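Local coordinates for protein MpaA (Escherichia coli O157:H7, PDB 5HXD) that probably hydrolyses the gamma-D-glutamyl-diaminopimelate amide bond of murein tripeptide, as a zinc-dependent, dimeric amidase of the M14 carboxypeptidase family in peptidoglycan degradation, at residues Ser23-Leu29 and Asn80-Cys84; Leu59-Leu63 and His74-Cys78. All coordinates share one frame. Residue numbers count along the deposited sequence, not the author numbering.

Contact 1 (Ser23-Leu29 and Asn80-Cys84); sequences SLLGAPL and NPDGC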
loop_
_atom_site.group_PDB
_atom_site.type_symbol
_atom_site.label_atom_id
_atom_site.label_comp_id
_atom_site.label_asym_id
_atom_site.label_seq_id
_atom_site.Cartn_x
_atom_site.Cartn_y
_atom_site.Cartn_z
ATOM N N SER A 23 0.965 -15.629 -0.814
ATOM C CA SER A 23 1.774 -14.911 -1.798
ATOM C C SER A 23 3.088 -15.629 -2.020
ATOM O O SER A 23 3.520 -16.426 -1.195
ATOM C CB SER A 23 2.048 -13.462 -1.351
ATOM O OG SER A 23 2.824 -13.397 -0.156
ATOM N N LEU A 24 3.720 -15.325 -3.145
ATOM C CA LEU A 24 5.059 -15.808 -3.459
ATOM C C LEU A 24 6.106 -15.661 -2.336
ATOM O O LEU A 24 6.929 -16.552 -2.118
ATOM C CB LEU A 24 5.563 -15.083 -4.693
ATOM C CG LEU A 24 6.824 -15.719 -5.234
ATOM C CD1 LEU A 24 6.578 -17.185 -5.617
ATOM C CD2 LEU A 24 7.302 -14.918 -6.413
ATOM N N LEU A 25 6.083 -14.542 -1.624
ATOM C CA LEU A 25 7.071 -14.309 -0.571
ATOM C C LEU A 25 6.604 -14.835 0.795
ATOM O O LEU A 25 7.328 -14.754 1.790
ATOM C CB LEU A 25 7.419 -12.808 -0.482
ATOM C CG LEU A 25 8.259 -12.170 -1.610
ATOM C CD1 LEU A 25 8.772 -10.773 -1.235
ATOM C CD2 LEU A 25 9.428 -13.067 -2.024
ATOM N N GLY A 26 5.396 -15.373 0.855
ATOM C CA GLY A 26 4.951 -16.049 2.064
ATOM C C GLY A 26 3.887 -15.348 2.891
ATOM O O GLY A 26 3.528 -15.830 3.959
ATOM N N ALA A 27 3.376 -14.219 2.418
ATOM C CA ALA A 27 2.330 -13.520 3.153
ATOM C C ALA A 27 1.000 -14.260 2.991
ATOM O O ALA A 27 0.835 -15.030 2.046
ATOM C CB ALA A 27 2.208 -12.090 2.676
ATOM N N PRO A 28 0.052 -14.052 3.916
ATOM C CA PRO A 28 -1.209 -14.749 3.636
ATOM C C PRO A 28 -2.048 -14.005 2.617
ATOM O O PRO A 28 -1.988 -12.778 2.522
ATOM C CB PRO A 28 -1.914 -14.804 4.998
ATOM C CG PRO A 28 -1.286 -13.735 5.811
ATOM C CD PRO A 28 0.095 -13.474 5.270
ATOM N N LEU A 29 -2.802 -14.755 1.828
ATOM C CA LEU A 29 -3.857 -14.155 1.033
ATOM C C LEU A 29 -5.129 -14.158 1.890
ATOM O O LEU A 29 -5.582 -15.194 2.342
ATOM C CB LEU A 29 -4.011 -14.901 -0.288
ATOM C CG LEU A 29 -2.728 -14.798 -1.144
ATOM C CD1 LEU A 29 -2.718 -15.805 -2.270
ATOM C CD2 LEU A 29 -2.541 -13.389 -1.704
ATOM N N ASN A 80 -2.525 -8.722 -4.140
ATOM C CA ASN A 80 -1.073 -8.785 -4.318
ATOM C C ASN A 80 -0.305 -8.224 -3.128
ATOM O O ASN A 80 0.337 -7.204 -3.249
ATOM C CB ASN A 80 -0.720 -8.019 -5.595
ATOM C CG ASN A 80 0.756 -8.029 -5.929
ATOM O OD1 ASN A 80 1.536 -8.801 -5.374
ATOM N ND2 ASN A 80 1.142 -7.175 -6.870
ATOM N N PRO A 81 -0.362 -8.890 -1.966
ATOM C CA PRO A 81 0.225 -8.310 -0.748
ATOM C C PRO A 81 1.751 -8.132 -0.765
ATOM O O PRO A 81 2.274 -7.372 0.070
ATOM C CB PRO A 81 -0.186 -9.303 0.348
ATOM C CG PRO A 81 -0.576 -10.537 -0.346
ATOM C CD PRO A 81 -1.050 -10.162 -1.703
ATOM N N ASP A 82 2.449 -8.819 -1.674
ATOM C CA ASP A 82 3.891 -8.590 -1.881
ATOM C C ASP A 82 4.103 -7.324 -2.719
ATOM O O ASP A 82 5.077 -6.606 -2.532
ATOM C CB ASP A 82 4.576 -9.779 -2.582
ATOM C CG ASP A 82 4.615 -11.034 -1.735
ATOM O OD1 ASP A 82 4.385 -10.968 -0.508
ATOM O OD2 ASP A 82 4.892 -12.101 -2.313
ATOM N N GLY A 83 3.193 -7.094 -3.665
ATOM C CA GLY A 83 3.147 -5.861 -4.428
ATOM C C GLY A 83 3.000 -4.649 -3.522
ATOM O O GLY A 83 3.892 -3.786 -3.530
ATOM N N CYS A 84 1.902 -4.590 -2.746
ATOM C CA CYS A 84 1.611 -3.461 -1.848
ATOM C C CYS A 84 2.830 -3.125 -0.932
ATOM O O CYS A 84 3.178 -1.951 -0.759
ATOM C CB CYS A 84 0.365 -3.712 -0.951
ATOM S SG CYS A 84 -0.932 -4.891 -1.463
#
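Polar bonds converge on one carboxylate. D82, in the first turn of helix 81-85, reaches the type I turn S23-G26 with both oxygens: S23 OG donates to D82 OD1 (2.9 Å), and L25 N donates to D82 OD2 (2.8 Å, 151° at the hydrogen). S23 OG also accepts from A27 N (2.8 Å), so the hydroxyl bridges the carboxylate and the amide just past the turn. The turn linking strands 18-22 and 28-31 is closed by backbone bonds, S23 N to A27 O at 2.9 Å and G26 N to S23 O at 3.0 Å. Apolar contacts centre on P81, whose CD lies 3.6 Å from L29 CD2 and CB 4.3 Å from A27 CB. At the helix start, N80 is the N-cap, its OD1 accepting a weak bond from G83 N (2.9 Å). Across the dimer interface, A27 packs on A27 of the second subunit. With a turn amide and a hydroxyl as its donors, the buried D82 carboxylate ties the hairpin to the helix start.

Contact 2 (Leu59-Leu63 and His74-Cys78); sequences LSCAL and HVVLC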
loop_
_atom_site.group_PDB
_atom_site.type_symbol
_atom_site.label_atom_id
_atom_site.label_comp_id
_atom_site.label_asym_id
_atom_site.label_seq_id
_atom_site.Cartn_x
_atom_site.Cartn_y
_atom_site.Cartn_z
ATOM N N LEU A 59 -11.425 0.657 0.778
ATOM C CA LEU A 59 -12.180 -0.573 1.014
ATOM C C LEU A 59 -11.956 -1.135 2.415
ATOM O O LEU A 59 -12.882 -1.661 3.016
ATOM C CB LEU A 59 -11.822 -1.629 -0.031
ATOM C CG LEU A 59 -12.609 -2.939 0.050
ATOM C CD1 LEU A 59 -14.099 -2.665 -0.042
ATOM C CD2 LEU A 59 -12.158 -3.888 -1.056
ATOM N N SER A 60 -10.732 -1.024 2.930
ATOM C CA SER A 60 -10.421 -1.458 4.295
ATOM C C SER A 60 -11.135 -0.585 5.320
ATOM O O SER A 60 -11.475 -1.045 6.413
ATOM C CB SER A 60 -8.907 -1.422 4.550
ATOM O OG SER A 60 -8.592 -1.853 5.872
ATOM N N CYS A 61 -11.346 0.683 4.959
ATOM C CA CYS A 61 -12.037 1.633 5.830
ATOM C C CYS A 61 -13.525 1.357 5.806
ATOM O O CYS A 61 -14.187 1.357 6.843
ATOM C CB CYS A 61 -11.762 3.078 5.406
ATOM S SG CYS A 61 -10.149 3.717 5.939
ATOM N N ALA A 62 -14.040 1.115 4.609
ATOM C CA ALA A 62 -15.441 0.802 4.443
ATOM C C ALA A 62 -15.780 -0.491 5.155
ATOM O O ALA A 62 -16.785 -0.565 5.833
ATOM C CB ALA A 62 -15.783 0.710 2.993
ATOM N N LEU A 63 -14.924 -1.497 5.016
ATOM C CA LEU A 63 -15.132 -2.781 5.667
ATOM C C LEU A 63 -15.106 -2.648 7.185
ATOM O O LEU A 63 -15.795 -3.378 7.890
ATOM C CB LEU A 63 -14.080 -3.777 5.191
ATOM C CG LEU A 63 -14.068 -5.217 5.703
ATOM C CD1 LEU A 63 -15.370 -5.903 5.437
ATOM C CD2 LEU A 63 -12.967 -5.968 5.005
ATOM N N HIS A 74 -18.705 -10.487 -0.551
ATOM C CA HIS A 74 -17.367 -10.914 -0.140
ATOM C C HIS A 74 -16.288 -9.875 -0.468
ATOM O O HIS A 74 -16.412 -9.124 -1.440
ATOM C CB HIS A 74 -16.987 -12.234 -0.821
ATOM C CG HIS A 74 -17.983 -13.333 -0.636
ATOM N ND1 HIS A 74 -18.283 -13.862 0.599
ATOM C CD2 HIS A 74 -18.723 -14.025 -1.530
ATOM C CE1 HIS A 74 -19.182 -14.819 0.462
ATOM N NE2 HIS A 74 -19.466 -14.938 -0.821
ATOM N N VAL A 75 -15.209 -9.865 0.314
ATOM C CA VAL A 75 -14.175 -8.836 0.176
ATOM C C VAL A 75 -12.752 -9.385 0.229
ATOM O O VAL A 75 -12.398 -10.141 1.140
ATOM C CB VAL A 75 -14.325 -7.748 1.273
ATOM C CG1 VAL A 75 -13.139 -6.771 1.241
ATOM C CG2 VAL A 75 -15.656 -7.004 1.115
ATOM N N VAL A 76 -11.962 -9.004 -0.774
ATOM C CA VAL A 76 -10.507 -9.165 -0.776
ATOM C C VAL A 76 -9.814 -7.792 -0.847
ATOM O O VAL A 76 -9.852 -7.118 -1.879
ATOM C CB VAL A 76 -10.042 -10.026 -1.975
ATOM C CG1 VAL A 76 -8.511 -10.002 -2.113
ATOM C CG2 VAL A 76 -10.593 -11.434 -1.866
ATOM N N LEU A 77 -9.186 -7.370 0.244
ATOM C CA LEU A 77 -8.532 -6.057 0.279
ATOM C C LEU A 77 -7.287 -5.996 -0.600
ATOM O O LEU A 77 -7.039 -4.981 -1.252
ATOM C CB LEU A 77 -8.154 -5.680 1.707
ATOM C CG LEU A 77 -9.332 -5.386 2.626
ATOM C CD1 LEU A 77 -8.863 -5.169 4.040
ATOM C CD2 LEU A 77 -10.032 -4.169 2.108
ATOM N N CYS A 78 -6.501 -7.068 -0.628
ATOM C CA CYS A 78 -5.241 -7.017 -1.350
ATOM C C CYS A 78 -4.919 -8.332 -2.073
ATOM O O CYS A 78 -4.515 -9.330 -1.462
ATOM C CB CYS A 78 -4.118 -6.629 -0.383
ATOM S SG CYS A 78 -2.617 -6.069 -1.164
#
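Helix 59-63 and strand 74-76 run roughly antiparallel, at 141° between their N-to-C directions, with their axes 10.1 Å apart at closest approach. The nearest CA pairs, S60 with L77 at 6.4 Å and L63 with V75 at 8.2 Å, advance in opposite senses, as expected in a beta-alpha-beta crossover, here 43-45, 53-65, 74-76. L59 and L63, one helical turn apart, both point toward the strand. L59 CD2 and L63 CD2 lie 3.8 and 3.9 Å from V75 CG1, so one valine methyl meets both leucines. L77 leaves its backbone sideways but its end comes nearer: CD2 lies 3.5 Å from L59 CG and 3.3 Å from S60 N. V76 faces away, its side chain meeting L144 of helix 136-148 on the sheet's other face. S60 OG is engaged by L86 O of the second subunit and by R64 NE. Buried aliphatic side chains thus hold the contact, with no polar bond between the segments, while S60 turns its hydroxyl to the dimer interface.

Contacts 1 and 2 have centres 16 Å apart, and the second is nested in the first along the chain: 23-29, 59-63, 74-78, then 80-84. Strand 74-76, an outermost strand of the six-stranded mixed sheet within this chain, is followed in the chain by helix 81-85, and the C78-C84 disulfide (SG to SG 2.1 Å) joins the two contacts covalently. Helix 136-148 reaches both, meeting S23 and D82 through E137, and V76 through L144. Contact 1 thus joins the hairpin 18-31 to helix 81-85, while contact 2 packs helix 53-65 on the edge strand of the alpha/beta sheet. Both also touch the second subunit, placing this edge at the dimer interface.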